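Side-chain contacts in arginyl-tRNA synthetase, putative (Plasmodium falciparum, PDB 5JLD), which probably joins L-arginine to its cognate tRNA, using ATP and releasing AMP and diphosphate, as a class I aminoacyl-tRNA synthetase: residues V35-L40 and I519-D524; I10-K15 and I525-L530; F72-I77 and G91-K96. All coordinates share one frame; numbering follows the deposited sequence.

How the contacts relate
All three contacts involve the N-terminal domain, and two of them fasten it to the anticodon-binding domain. Contacts 1 and 2, centres about 8 Å apart, share helix 522-532; Thr11 of contact 2 also meets Asp524 of contact 1. Contact 3, centred about 17 Å from contact 1 and 19 Å from contact 2, packs helix 66-75 on the four-stranded antiparallel sheet, one of whose outer strands, 35-37, supplies contact 1. Along the chain they are nested: contact 3 inside the loop closed by contact 1, and that inside the loop of contact 2. The first hundred residues thus fold on themselves and dock against a much later domain.

Contact 1: residues V35-L40 and I519-D524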
ATOM      1  N   VAL A  35      15.058  -1.652 -17.508  1.00 41.64           N
ATOM      2  CA  VAL A  35      16.078  -2.021 -16.558  1.00 51.16           C
ATOM      3  C   VAL A  35      15.472  -2.872 -15.449  1.00 50.94           C
ATOM      4  O   VAL A  35      14.426  -2.537 -14.886  1.00 53.42           O
ATOM      5  CB  VAL A  35      16.760  -0.752 -15.992  1.00 47.90           C
ATOM      6  CG1 VAL A  35      17.549  -1.056 -14.710  1.00 40.82           C
ATOM      7  CG2 VAL A  35      17.651  -0.156 -17.060  1.00 41.71           C
ATOM      8  N   THR A  36      16.119  -3.996 -15.177  1.00 45.38           N
ATOM      9  CA  THR A  36      15.737  -4.880 -14.085  1.00 50.18           C
ATOM     10  C   THR A  36      16.921  -5.137 -13.171  1.00 47.05           C
ATOM     11  O   THR A  36      18.001  -4.576 -13.354  1.00 47.46           O
ATOM     12  CB  THR A  36      15.225  -6.252 -14.584  1.00 50.03           C
ATOM     13  OG1 THR A  36      16.309  -6.966 -15.189  1.00 53.52           O
ATOM     14  CG2 THR A  36      14.086  -6.100 -15.576  1.00 45.62           C
ATOM     15  N   TYR A  37      16.702  -5.990 -12.182  1.00 44.84           N
ATOM     16  CA  TYR A  37      17.758  -6.415 -11.289  1.00 50.33           C
ATOM     17  C   TYR A  37      18.423  -7.586 -11.935  1.00 48.00           C
ATOM     18  O   TYR A  37      17.782  -8.360 -12.638  1.00 50.33           O
ATOM     19  CB  TYR A  37      17.229  -6.805  -9.904  1.00 51.71           C
ATOM     20  CG  TYR A  37      16.614  -5.653  -9.154  1.00 52.97           C
ATOM     21  CD1 TYR A  37      17.343  -4.501  -8.920  1.00 51.93           C
ATOM     22  CD2 TYR A  37      15.306  -5.722  -8.664  1.00 53.45           C
ATOM     23  CE1 TYR A  37      16.796  -3.433  -8.237  1.00 50.31           C
ATOM     24  CE2 TYR A  37      14.751  -4.665  -7.965  1.00 51.27           C
ATOM     25  CZ  TYR A  37      15.505  -3.524  -7.759  1.00 52.27           C
ATOM     26  OH  TYR A  37      14.984  -2.461  -7.076  1.00 50.84           O
ATOM     27  N   ALA A  38      19.722  -7.693 -11.725  1.00 48.22           N
ATOM     28  CA  ALA A  38      20.457  -8.853 -12.191  1.00 56.71           C
ATOM     29  C   ALA A  38      20.456  -9.870 -11.069  1.00 52.06           C
ATOM     30  O   ALA A  38      20.134  -9.538  -9.920  1.00 49.21           O
ATOM     31  CB  ALA A  38      21.877  -8.474 -12.581  1.00 59.66           C
ATOM     32  N   ASN A  39      20.782 -11.106 -11.416  1.00 48.99           N
ATOM     33  CA  ASN A  39      21.187 -12.110 -10.443  1.00 54.93           C
ATOM     34  C   ASN A  39      22.355 -11.551  -9.644  1.00 50.49           C
ATOM     35  O   ASN A  39      23.383 -11.187 -10.219  1.00 53.70           O
ATOM     36  CB  ASN A  39      21.580 -13.408 -11.160  1.00 61.66           C
ATOM     37  CG  ASN A  39      21.984 -14.519 -10.204  1.00 73.30           C
ATOM     38  OD1 ASN A  39      22.578 -14.279  -9.153  1.00 80.30           O
ATOM     39  ND2 ASN A  39      21.692 -15.756 -10.591  1.00 73.68           N
ATOM     40  N   LEU A  40      22.209 -11.502  -8.324  1.00 51.52           N
ATOM     41  CA  LEU A  40      23.192 -10.841  -7.467  1.00 59.38           C
ATOM     42  C   LEU A  40      24.576 -11.498  -7.512  1.00 62.84           C
ATOM     43  O   LEU A  40      25.590 -10.858  -7.223  1.00 68.07           O
ATOM     44  CB  LEU A  40      22.677 -10.796  -6.029  1.00 66.40           C
ATOM     45  CG  LEU A  40      23.398  -9.851  -5.068  1.00 70.36           C
ATOM     46  CD1 LEU A  40      23.275  -8.402  -5.527  1.00 65.11           C
ATOM     47  CD2 LEU A  40      22.837 -10.016  -3.667  1.00 72.09           C
ATOM     48  N   ILE A 519      20.139  -1.131   0.612  1.00 42.55           N
ATOM     49  CA  ILE A 519      19.669   0.117   1.181  1.00 43.67           C
ATOM     50  C   ILE A 519      19.374   1.149   0.087  1.00 44.92           C
ATOM     51  O   ILE A 519      18.337   1.804   0.110  1.00 45.13           O
ATOM     52  CB  ILE A 519      20.688   0.686   2.161  1.00 43.51           C
ATOM     53  CG1 ILE A 519      20.766  -0.210   3.396  1.00 43.44           C
ATOM     54  CG2 ILE A 519      20.331   2.113   2.532  1.00 40.26           C
ATOM     55  CD1 ILE A 519      21.993   0.075   4.277  1.00 46.11           C
ATOM     56  N   LEU A 520      20.253   1.261  -0.903  1.00 43.45           N
ATOM     57  CA  LEU A 520      20.044   2.273  -1.936  1.00 43.46           C
ATOM     58  C   LEU A 520      18.967   1.876  -2.962  1.00 42.14           C
ATOM     59  O   LEU A 520      18.600   2.689  -3.816  1.00 41.99           O
ATOM     60  CB  LEU A 520      21.366   2.577  -2.657  1.00 47.62           C
ATOM     61  CG  LEU A 520      22.440   3.215  -1.776  1.00 45.18           C
ATOM     62  CD1 LEU A 520      23.780   3.201  -2.498  1.00 45.34           C
ATOM     63  CD2 LEU A 520      22.029   4.640  -1.350  1.00 40.45           C
ATOM     64  N   LYS A 521      18.476   0.637  -2.892  1.00 43.86           N
ATOM     65  CA  LYS A 521      17.370   0.220  -3.765  1.00 41.01           C
ATOM     66  C   LYS A 521      15.996   0.754  -3.319  1.00 40.58           C
ATOM     67  O   LYS A 521      15.029   0.668  -4.067  1.00 42.40           O
ATOM     68  CB  LYS A 521      17.291  -1.300  -3.848  1.00 39.62           C
ATOM     69  CG  LYS A 521      18.430  -1.980  -4.621  1.00 42.12           C
ATOM     70  CD  LYS A 521      18.135  -3.469  -4.770  1.00 41.49           C
ATOM     71  CE  LYS A 521      19.213  -4.181  -5.555  1.00 41.18           C
ATOM     72  NZ  LYS A 521      18.870  -5.630  -5.660  1.00 43.93           N
ATOM     73  N   PHE A 522      15.925   1.275  -2.099  1.00 37.70           N
ATOM     74  CA  PHE A 522      14.669   1.691  -1.468  1.00 45.24           C
ATOM     75  C   PHE A 522      13.769   2.533  -2.412  1.00 37.63           C
ATOM     76  O   PHE A 522      12.610   2.200  -2.585  1.00 38.65           O
ATOM     77  CB  PHE A 522      14.983   2.441  -0.156  1.00 37.71           C
ATOM     78  CG  PHE A 522      13.801   2.600   0.772  1.00 44.12           C
ATOM     79  CD1 PHE A 522      12.977   1.530   1.060  1.00 43.91           C
ATOM     80  CD2 PHE A 522      13.536   3.824   1.379  1.00 45.53           C
ATOM     81  CE1 PHE A 522      11.896   1.669   1.931  1.00 46.40           C
ATOM     82  CE2 PHE A 522      12.466   3.975   2.255  1.00 48.00           C
ATOM     83  CZ  PHE A 522      11.637   2.892   2.530  1.00 45.81           C
ATOM     84  N   PRO A 523      14.322   3.563  -3.084  1.00 39.07           N
ATOM     85  CA  PRO A 523      13.451   4.340  -3.983  1.00 41.69           C
ATOM     86  C   PRO A 523      12.808   3.539  -5.123  1.00 43.84           C
ATOM     87  O   PRO A 523      11.714   3.922  -5.573  1.00 47.77           O
ATOM     88  CB  PRO A 523      14.400   5.404  -4.549  1.00 42.61           C
ATOM     89  CG  PRO A 523      15.442   5.564  -3.474  1.00 46.75           C
ATOM     90  CD  PRO A 523      15.669   4.161  -2.993  1.00 37.33           C
ATOM     91  N   ASP A 524      13.462   2.461  -5.572  1.00 39.62           N
ATOM     92  CA  ASP A 524      12.914   1.621  -6.635  1.00 35.72           C
ATOM     93  C   ASP A 524      11.555   1.044  -6.209  1.00 36.78           C
ATOM     94  O   ASP A 524      10.633   0.899  -7.025  1.00 39.92           O
ATOM     95  CB  ASP A 524      13.867   0.463  -6.992  1.00 32.30           C
ATOM     96  CG  ASP A 524      15.259   0.936  -7.459  1.00 46.12           C
ATOM     97  OD1 ASP A 524      15.511   2.140  -7.663  1.00 51.02           O
ATOM     98  OD2 ASP A 524      16.116   0.072  -7.635  1.00 47.91           O
TER
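Tyr37 and Lys521 lie alongside each other, running in opposite directions, and Asp524 receives the tyrosine hydroxyl. The lysine begins near the end of the ring: its CB is 4.1 Å from Tyr37 OH. With CG anti to the carbonyl carbon (chi1 -70°) and the chain extended beyond it, Lys521 then runs back over one ring face. CD comes to 3.7 Å from Tyr37 CE1, CE lies over the same CE1-CD1 side, and NZ ends 4.1 Å from the centroid of the Tyr37 ring, 24° off its normal. That is a cation-pi contact, displaced somewhat toward the rim on the CD1 side. Lysine suits the place because its methylenes are greasy enough to lie along the ring, while its ammonium group meets the pi cloud.

At the hydroxyl end of the ring, beside the root of the lysine, Tyr37 OH donates to Asp524 OD2 over 2.8 Å. OD2 accepts on its anti lone pair, directed away from OD1, and the carboxylate lies 29° from the ring plane. OD2 also takes a hydrogen bond from Tyr45 and a probable one from the hydroxyl of Thr11, while OD1 accepts the backbone N of Thr11. Aspartate is apt: a short side chain with two acceptor oxygens can collect several donors in a buried spot.

The carboxylate is thus probably ionised and fixed in rotation, and Tyr37, held between the ammonium group over one face and this carboxylate at its hydroxyl, ties strand 35-37 to the anticodon-binding domain.

Contact 2: residues I10-K15 and I525-L530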
ATOM      1  N   ILE A  10      17.755   4.820  -8.347  1.00 46.63           N
ATOM      2  CA  ILE A  10      18.811   4.193  -9.148  1.00 48.90           C
ATOM      3  C   ILE A  10      18.290   3.504 -10.422  1.00 46.95           C
ATOM      4  O   ILE A  10      18.898   3.634 -11.487  1.00 44.89           O
ATOM      5  CB  ILE A  10      19.611   3.187  -8.297  1.00 47.82           C
ATOM      6  CG1 ILE A  10      20.384   3.936  -7.202  1.00 41.59           C
ATOM      7  CG2 ILE A  10      20.552   2.366  -9.170  1.00 45.74           C
ATOM      8  CD1 ILE A  10      21.164   3.026  -6.271  1.00 43.25           C
ATOM      9  N   THR A  11      17.175   2.779 -10.328  1.00 43.55           N
ATOM     10  CA  THR A  11      16.605   2.153 -11.526  1.00 38.37           C
ATOM     11  C   THR A  11      16.389   3.176 -12.656  1.00 39.63           C
ATOM     12  O   THR A  11      16.634   2.862 -13.821  1.00 34.73           O
ATOM     13  CB  THR A  11      15.265   1.430 -11.216  1.00 56.67           C
ATOM     14  OG1 THR A  11      15.517   0.286 -10.393  1.00 66.85           O
ATOM     15  CG2 THR A  11      14.595   0.967 -12.488  1.00 53.30           C
ATOM     16  N   LYS A  12      15.948   4.392 -12.306  1.00 40.32           N
ATOM     17  CA  LYS A  12      15.648   5.430 -13.304  1.00 42.54           C
ATOM     18  C   LYS A  12      16.921   6.047 -13.832  1.00 38.92           C
ATOM     19  O   LYS A  12      17.020   6.386 -15.015  1.00 42.49           O
ATOM     20  CB  LYS A  12      14.758   6.542 -12.720  1.00 38.32           C
ATOM     21  CG  LYS A  12      13.263   6.294 -12.797  1.00 52.17           C
ATOM     22  CD  LYS A  12      12.475   7.560 -12.370  1.00 56.13           C
ATOM     23  CE  LYS A  12      12.336   8.558 -13.513  1.00 47.11           C
ATOM     24  NZ  LYS A  12      11.228   8.165 -14.423  1.00 59.64           N
ATOM     25  N   LYS A  13      17.890   6.201 -12.937  1.00 40.20           N
ATOM     26  CA  LYS A  13      19.219   6.687 -13.298  1.00 46.61           C
ATOM     27  C   LYS A  13      19.873   5.790 -14.370  1.00 39.05           C
ATOM     28  O   LYS A  13      20.320   6.249 -15.448  1.00 47.56           O
ATOM     29  CB  LYS A  13      20.094   6.752 -12.046  1.00 52.01           C
ATOM     30  CG  LYS A  13      21.467   7.349 -12.285  1.00 53.05           C
ATOM     31  CD  LYS A  13      22.290   7.426 -11.007  1.00 56.58           C
ATOM     32  CE  LYS A  13      23.503   8.326 -11.229  1.00 65.79           C
ATOM     33  NZ  LYS A  13      24.275   8.593  -9.987  1.00 69.53           N
ATOM     34  N   ILE A  14      19.900   4.500 -14.070  1.00 45.98           N
ATOM     35  CA  ILE A  14      20.500   3.512 -14.964  1.00 45.92           C
ATOM     36  C   ILE A  14      19.696   3.370 -16.266  1.00 48.37           C
ATOM     37  O   ILE A  14      20.278   3.276 -17.375  1.00 42.87           O
ATOM     38  CB  ILE A  14      20.614   2.159 -14.272  1.00 40.96           C
ATOM     39  CG1 ILE A  14      21.698   2.213 -13.182  1.00 42.82           C
ATOM     40  CG2 ILE A  14      20.888   1.079 -15.284  1.00 34.44           C
ATOM     41  CD1 ILE A  14      21.954   0.866 -12.475  1.00 39.39           C
ATOM     42  N   LYS A  15      18.366   3.385 -16.128  1.00 45.06           N
ATOM     43  CA  LYS A  15      17.483   3.353 -17.295  1.00 48.39           C
ATOM     44  C   LYS A  15      17.836   4.485 -18.236  1.00 46.39           C
ATOM     45  O   LYS A  15      17.959   4.278 -19.442  1.00 45.93           O
ATOM     46  CB  LYS A  15      15.998   3.448 -16.899  1.00 49.82           C
ATOM     47  CG  LYS A  15      15.059   3.268 -18.082  1.00 55.90           C
ATOM     48  CD  LYS A  15      13.610   3.628 -17.748  1.00 68.68           C
ATOM     49  CE  LYS A  15      12.806   3.896 -19.031  1.00 72.02           C
ATOM     50  NZ  LYS A  15      13.492   4.885 -19.938  1.00 67.86           N
ATOM     51  N   ILE A 525      11.454   0.705  -4.926  1.00 38.17           N
ATOM     52  CA  ILE A 525      10.226   0.128  -4.376  1.00 43.34           C
ATOM     53  C   ILE A 525       9.049   1.099  -4.567  1.00 38.42           C
ATOM     54  O   ILE A 525       7.957   0.705  -4.987  1.00 41.44           O
ATOM     55  CB  ILE A 525      10.373  -0.211  -2.880  1.00 40.47           C
ATOM     56  CG1 ILE A 525      11.553  -1.171  -2.648  1.00 41.02           C
ATOM     57  CG2 ILE A 525       9.073  -0.796  -2.333  1.00 40.86           C
ATOM     58  CD1 ILE A 525      11.359  -2.518  -3.337  1.00 40.85           C
ATOM     59  N   PHE A 526       9.295   2.373  -4.288  1.00 44.17           N
ATOM     60  CA  PHE A 526       8.252   3.384  -4.394  1.00 41.73           C
ATOM     61  C   PHE A 526       7.944   3.663  -5.853  1.00 46.02           C
ATOM     62  O   PHE A 526       6.770   3.772  -6.246  1.00 41.90           O
ATOM     63  CB  PHE A 526       8.668   4.646  -3.655  1.00 34.52           C
ATOM     64  CG  PHE A 526       8.779   4.435  -2.181  1.00 42.08           C
ATOM     65  CD1 PHE A 526       7.666   4.567  -1.362  1.00 46.22           C
ATOM     66  CD2 PHE A 526       9.983   4.042  -1.616  1.00 44.90           C
ATOM     67  CE1 PHE A 526       7.759   4.340   0.003  1.00 50.33           C
ATOM     68  CE2 PHE A 526      10.085   3.810  -0.248  1.00 45.43           C
ATOM     69  CZ  PHE A 526       8.975   3.958   0.562  1.00 48.38           C
ATOM     70  N   TYR A 527       9.007   3.731  -6.658  1.00 45.63           N
ATOM     71  CA  TYR A 527       8.849   3.862  -8.101  1.00 45.84           C
ATOM     72  C   TYR A 527       7.878   2.813  -8.657  1.00 44.82           C
ATOM     73  O   TYR A 527       6.972   3.137  -9.444  1.00 42.14           O
ATOM     74  CB  TYR A 527      10.216   3.753  -8.787  1.00 50.53           C
ATOM     75  CG  TYR A 527      10.169   3.603 -10.283  1.00 44.31           C
ATOM     76  CD1 TYR A 527       9.837   4.681 -11.102  1.00 46.47           C
ATOM     77  CD2 TYR A 527      10.469   2.382 -10.885  1.00 42.74           C
ATOM     78  CE1 TYR A 527       9.804   4.548 -12.494  1.00 50.85           C
ATOM     79  CE2 TYR A 527      10.458   2.242 -12.275  1.00 46.81           C
ATOM     80  CZ  TYR A 527      10.121   3.325 -13.069  1.00 54.26           C
ATOM     81  OH  TYR A 527      10.087   3.182 -14.433  1.00 63.87           O
ATOM     82  N   TYR A 528       8.028   1.560  -8.242  1.00 37.93           N
ATOM     83  CA  TYR A 528       7.112   0.559  -8.782  1.00 38.42           C
ATOM     84  C   TYR A 528       5.726   0.535  -8.083  1.00 39.77           C
ATOM     85  O   TYR A 528       4.706   0.269  -8.726  1.00 38.90           O
ATOM     86  CB  TYR A 528       7.768  -0.808  -8.748  1.00 40.22           C
ATOM     87  CG  TYR A 528       8.748  -1.002  -9.893  1.00 45.30           C
ATOM     88  CD1 TYR A 528       8.304  -1.024 -11.212  1.00 43.77           C
ATOM     89  CD2 TYR A 528      10.116  -1.147  -9.658  1.00 49.49           C
ATOM     90  CE1 TYR A 528       9.190  -1.201 -12.271  1.00 49.90           C
ATOM     91  CE2 TYR A 528      11.014  -1.331 -10.713  1.00 51.69           C
ATOM     92  CZ  TYR A 528      10.540  -1.357 -12.015  1.00 57.45           C
ATOM     93  OH  TYR A 528      11.415  -1.527 -13.071  1.00 69.25           O
ATOM     94  N   ILE A 529       5.686   0.831  -6.785  1.00 42.05           N
ATOM     95  CA  ILE A 529       4.407   0.884  -6.073  1.00 46.04           C
ATOM     96  C   ILE A 529       3.471   1.913  -6.710  1.00 42.40           C
ATOM     97  O   ILE A 529       2.296   1.637  -6.948  1.00 44.99           O
ATOM     98  CB  ILE A 529       4.603   1.215  -4.590  1.00 50.74           C
ATOM     99  CG1 ILE A 529       4.996  -0.052  -3.830  1.00 56.35           C
ATOM    100  CG2 ILE A 529       3.318   1.750  -3.988  1.00 55.82           C
ATOM    101  CD1 ILE A 529       5.118   0.142  -2.327  1.00 59.48           C
ATOM    102  N   LEU A 530       3.998   3.089  -7.011  1.00 42.21           N
ATOM    103  CA  LEU A 530       3.181   4.114  -7.660  1.00 49.10           C
ATOM    104  C   LEU A 530       2.559   3.587  -8.959  1.00 47.05           C
ATOM    105  O   LEU A 530       1.470   4.008  -9.359  1.00 43.96           O
ATOM    106  CB  LEU A 530       4.024   5.358  -7.955  1.00 41.98           C
ATOM    107  CG  LEU A 530       4.516   6.196  -6.778  1.00 45.44           C
ATOM    108  CD1 LEU A 530       5.204   7.447  -7.320  1.00 42.87           C
ATOM    109  CD2 LEU A 530       3.385   6.559  -5.804  1.00 38.62           C
TER
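Thr11 and Tyr527 mark the closest backbone approach, CA to CA 8.6 Å, where the short helical segments 10-15 and 525-530 pass almost perpendicular to each other at 88°, with axes 10.6 Å apart. The crossing packs the first helix of the N-terminal domain against a helix of the anticodon-binding domain. Side chains of some length must span such a gap, and two tyrosines do so.

Tyr527 reaches across with CG anti to its own backbone N (chi1 169°), which sends the ring out toward helix 10-25. Lys12 comes to it obliquely beside CD1 and CE1, with CG 3.9 Å from Tyr527 CE1 and CD at nearly the same distance; the two side chains cross at about a right angle. Lysine works here as a hydrocarbon: CG and CD do the touching, and the bends at chi3 and chi4 come beyond them, with CE standing farther off. From the same side of the ring plane, Thr11 CG2 is 4.3 Å from Tyr527 CE2, a looser touch. The same methyl lies 4.1 Å from Tyr528 OH. The beta-branch of threonine serves two needs, giving the methyl to the tyrosines and, probably, the hydroxyl to Asp524.

The two tyrosine rings also meet within their helix: Tyr527 CD2 lies 3.6 Å above the plane of the Tyr528 ring, over its centre.

Around this crossing, Ile10, Thr11 and Ile14 rest on Tyr45 of strand 45-47, and Ile10 and Lys13 on Tyr101 of helix 99-108. From helix 522-532, Phe526 and Leu530 pack on Val164 and Phe165 of helix 149-167, in the catalytic domain.

Contact 3: residues F72-I77 and G91-K96; sequences FIISNI and GFITVK
Ile73 and Ile74 close on Ile93 through branched aliphatic chains alone, with no flat group between them; the two rings of these segments lie to the outside, Phe72 touching Cys25 and Tyr63, and Phe92 touching Gln46 and Asn48. The motif is a helix packed on an antiparallel sheet: in this two-layer alpha/beta domain, helix 66-75 lies over strand 93-97, an inner strand of the four, and helix 10-25 shares the same side.

Ile93 provides the strand's part. CG1 stands anti to the carbonyl carbon and chi2 is extended (163°), which carries CD1 toward the helix to end between the two neighbouring isoleucines. It meets Ile73 CG2 at 3.7 Å and Ile74 CG1 at 3.9 Å. Ile74 runs past Ile93 in the opposite direction, so that Ile74 CD1 reaches back along its partner, 4.0 Å from Ile93 CG2. Both branches of Ile93 are therefore in use, one methyl pushed toward the helix and the other lying beside Ile74. Isoleucine fits such a place because beta-branching suits an extended strand and gives two separate points of contact. Ile85, on the adjacent strand 82-86, touches both Ile74 and Ile93 and continues the apolar layer. The alternation of the strand directs Thr94 away from the helix.

Gly91, just ahead of the strand, has a positive phi of 112°, with backbone angles that would bring a CB against the preceding carbonyl oxygen, so glycine belongs there. In the other segment helix 66-75 ends, with Asn76 the first residue to leave helical angles. At this close, Ser75 OG turns back to donate to Phe72 O over 2.6 Å, in the plane of that carbonyl and on one of its lone pairs.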
ATOM      1  N   PHE A  72      28.142  -3.009 -28.688  1.00 46.05           N
ATOM      2  CA  PHE A  72      28.042  -1.639 -29.197  1.00 56.00           C
ATOM      3  C   PHE A  72      27.415  -0.700 -28.120  1.00 52.61           C
ATOM      4  O   PHE A  72      27.976   0.378 -27.776  1.00 49.85           O
ATOM      5  CB  PHE A  72      27.232  -1.652 -30.501  1.00 57.20           C
ATOM      6  CG  PHE A  72      27.254  -0.359 -31.264  1.00 51.21           C
ATOM      7  CD1 PHE A  72      28.419   0.385 -31.374  1.00 44.09           C
ATOM      8  CD2 PHE A  72      26.105   0.094 -31.902  1.00 46.98           C
ATOM      9  CE1 PHE A  72      28.432   1.572 -32.095  1.00 50.78           C
ATOM     10  CE2 PHE A  72      26.107   1.277 -32.618  1.00 48.36           C
ATOM     11  CZ  PHE A  72      27.269   2.021 -32.714  1.00 47.98           C
ATOM     12  N   ILE A  73      26.296  -1.144 -27.547  1.00 40.15           N
ATOM     13  CA  ILE A  73      25.653  -0.375 -26.469  1.00 39.03           C
ATOM     14  C   ILE A  73      26.622  -0.084 -25.303  1.00 43.28           C
ATOM     15  O   ILE A  73      26.723   1.039 -24.826  1.00 44.69           O
ATOM     16  CB  ILE A  73      24.420  -1.107 -25.914  1.00 46.01           C
ATOM     17  CG1 ILE A  73      23.317  -1.169 -26.981  1.00 48.85           C
ATOM     18  CG2 ILE A  73      23.932  -0.428 -24.624  1.00 38.32           C
ATOM     19  CD1 ILE A  73      22.075  -1.885 -26.530  1.00 48.23           C
ATOM     20  N   ILE A  74      27.328  -1.109 -24.853  1.00 42.05           N
ATOM     21  CA  ILE A  74      28.324  -0.962 -23.798  1.00 47.42           C
ATOM     22  C   ILE A  74      29.423   0.039 -24.190  1.00 51.00           C
ATOM     23  O   ILE A  74      29.802   0.895 -23.385  1.00 42.78           O
ATOM     24  CB  ILE A  74      28.951  -2.333 -23.454  1.00 48.74           C
ATOM     25  CG1 ILE A  74      27.915  -3.204 -22.718  1.00 44.38           C
ATOM     26  CG2 ILE A  74      30.245  -2.168 -22.639  1.00 45.91           C
ATOM     27  CD1 ILE A  74      28.429  -4.560 -22.278  1.00 45.09           C
ATOM     28  N   SER A  75      29.907  -0.059 -25.430  1.00 41.98           N
ATOM     29  CA  SER A  75      30.946   0.837 -25.928  1.00 46.65           C
ATOM     30  C   SER A  75      30.457   2.284 -25.911  1.00 48.77           C
ATOM     31  O   SER A  75      31.268   3.212 -25.830  1.00 47.11           O
ATOM     32  CB  SER A  75      31.381   0.464 -27.351  1.00 42.41           C
ATOM     33  OG  SER A  75      30.443   0.947 -28.313  1.00 42.60           O
ATOM     34  N   ASN A  76      29.147   2.494 -25.983  1.00 45.56           N
ATOM     35  CA  ASN A  76      28.690   3.883 -25.884  1.00 48.54           C
ATOM     36  C   ASN A  76      28.223   4.315 -24.482  1.00 55.31           C
ATOM     37  O   ASN A  76      27.571   5.358 -24.318  1.00 48.24           O
ATOM     38  CB  ASN A  76      27.605   4.146 -26.924  1.00 44.96           C
ATOM     39  CG  ASN A  76      28.193   4.538 -28.282  1.00 49.44           C
ATOM     40  OD1 ASN A  76      29.145   5.321 -28.360  1.00 47.15           O
ATOM     41  ND2 ASN A  76      27.655   3.967 -29.350  1.00 48.10           N
ATOM     42  N   ILE A  77      28.598   3.534 -23.471  1.00 53.34           N
ATOM     43  CA  ILE A  77      28.371   3.912 -22.075  1.00 48.86           C
ATOM     44  C   ILE A  77      29.690   4.281 -21.386  1.00 51.11           C
ATOM     45  O   ILE A  77      30.665   3.532 -21.444  1.00 48.52           O
ATOM     46  CB  ILE A  77      27.693   2.775 -21.292  1.00 50.36           C
ATOM     47  CG1 ILE A  77      26.241   2.615 -21.744  1.00 49.90           C
ATOM     48  CG2 ILE A  77      27.776   3.023 -19.781  1.00 45.79           C
ATOM     49  CD1 ILE A  77      25.552   1.381 -21.191  1.00 35.79           C
ATOM     50  N   GLY A  91      22.808 -11.637 -24.789  1.00 45.28           N
ATOM     51  CA  GLY A  91      22.853 -10.261 -25.227  1.00 40.13           C
ATOM     52  C   GLY A  91      22.369  -9.262 -24.210  1.00 46.33           C
ATOM     53  O   GLY A  91      22.429  -8.056 -24.457  1.00 50.75           O
ATOM     54  N   PHE A  92      21.874  -9.718 -23.066  1.00 44.75           N
ATOM     55  CA  PHE A  92      21.581  -8.731 -22.031  1.00 39.37           C
ATOM     56  C   PHE A  92      22.894  -8.213 -21.419  1.00 42.68           C
ATOM     57  O   PHE A  92      23.974  -8.791 -21.619  1.00 42.83           O
ATOM     58  CB  PHE A  92      20.648  -9.284 -20.955  1.00 43.44           C
ATOM     59  CG  PHE A  92      21.105 -10.569 -20.331  1.00 48.01           C
ATOM     60  CD1 PHE A  92      22.091 -10.572 -19.357  1.00 44.68           C
ATOM     61  CD2 PHE A  92      20.516 -11.773 -20.696  1.00 39.68           C
ATOM     62  CE1 PHE A  92      22.488 -11.762 -18.763  1.00 52.50           C
ATOM     63  CE2 PHE A  92      20.899 -12.965 -20.108  1.00 38.39           C
ATOM     64  CZ  PHE A  92      21.888 -12.962 -19.136  1.00 52.48           C
ATOM     65  N   ILE A  93      22.784  -7.104 -20.702  1.00 40.37           N
ATOM     66  CA  ILE A  93      23.927  -6.391 -20.148  1.00 43.01           C
ATOM     67  C   ILE A  93      23.767  -6.222 -18.646  1.00 40.60           C
ATOM     68  O   ILE A  93      22.728  -5.784 -18.182  1.00 49.51           O
ATOM     69  CB  ILE A  93      24.077  -4.991 -20.805  1.00 42.27           C
ATOM     70  CG1 ILE A  93      24.374  -5.111 -22.305  1.00 43.55           C
ATOM     71  CG2 ILE A  93      25.123  -4.162 -20.099  1.00 35.89           C
ATOM     72  CD1 ILE A  93      24.125  -3.812 -23.078  1.00 43.39           C
ATOM     73  N   THR A  94      24.783  -6.571 -17.881  1.00 41.90           N
ATOM     74  CA  THR A  94      24.723  -6.418 -16.434  1.00 42.67           C
ATOM     75  C   THR A  94      25.717  -5.375 -15.965  1.00 43.72           C
ATOM     76  O   THR A  94      26.787  -5.194 -16.565  1.00 50.21           O
ATOM     77  CB  THR A  94      25.010  -7.748 -15.692  1.00 41.72           C
ATOM     78  OG1 THR A  94      26.298  -8.235 -16.069  1.00 44.87           O
ATOM     79  CG2 THR A  94      23.939  -8.810 -16.014  1.00 46.94           C
ATOM     80  N   VAL A  95      25.356  -4.683 -14.894  1.00 41.45           N
ATOM     81  CA  VAL A  95      26.233  -3.694 -14.289  1.00 43.36           C
ATOM     82  C   VAL A  95      26.280  -3.886 -12.783  1.00 42.80           C
ATOM     83  O   VAL A  95      25.315  -4.386 -12.160  1.00 46.40           O
ATOM     84  CB  VAL A  95      25.788  -2.245 -14.591  1.00 43.90           C
ATOM     85  CG1 VAL A  95      25.878  -1.951 -16.070  1.00 42.73           C
ATOM     86  CG2 VAL A  95      24.359  -1.986 -14.057  1.00 40.73           C
ATOM     87  N   LYS A  96      27.421  -3.491 -12.224  1.00 48.21           N
ATOM     88  CA  LYS A  96      27.639  -3.424 -10.788  1.00 49.70           C
ATOM     89  C   LYS A  96      27.957  -1.991 -10.432  1.00 49.64           C
ATOM     90  O   LYS A  96      28.773  -1.348 -11.097  1.00 42.81           O
ATOM     91  CB  LYS A  96      28.793  -4.321 -10.333  1.00 50.40           C
ATOM     92  CG  LYS A  96      28.524  -5.810 -10.364  1.00 58.11           C
ATOM     93  CD  LYS A  96      29.714  -6.577  -9.774  1.00 67.36           C
ATOM     94  CE  LYS A  96      29.530  -8.082  -9.894  1.00 72.99           C
ATOM     95  NZ  LYS A  96      30.756  -8.837  -9.512  1.00 80.03           N
TER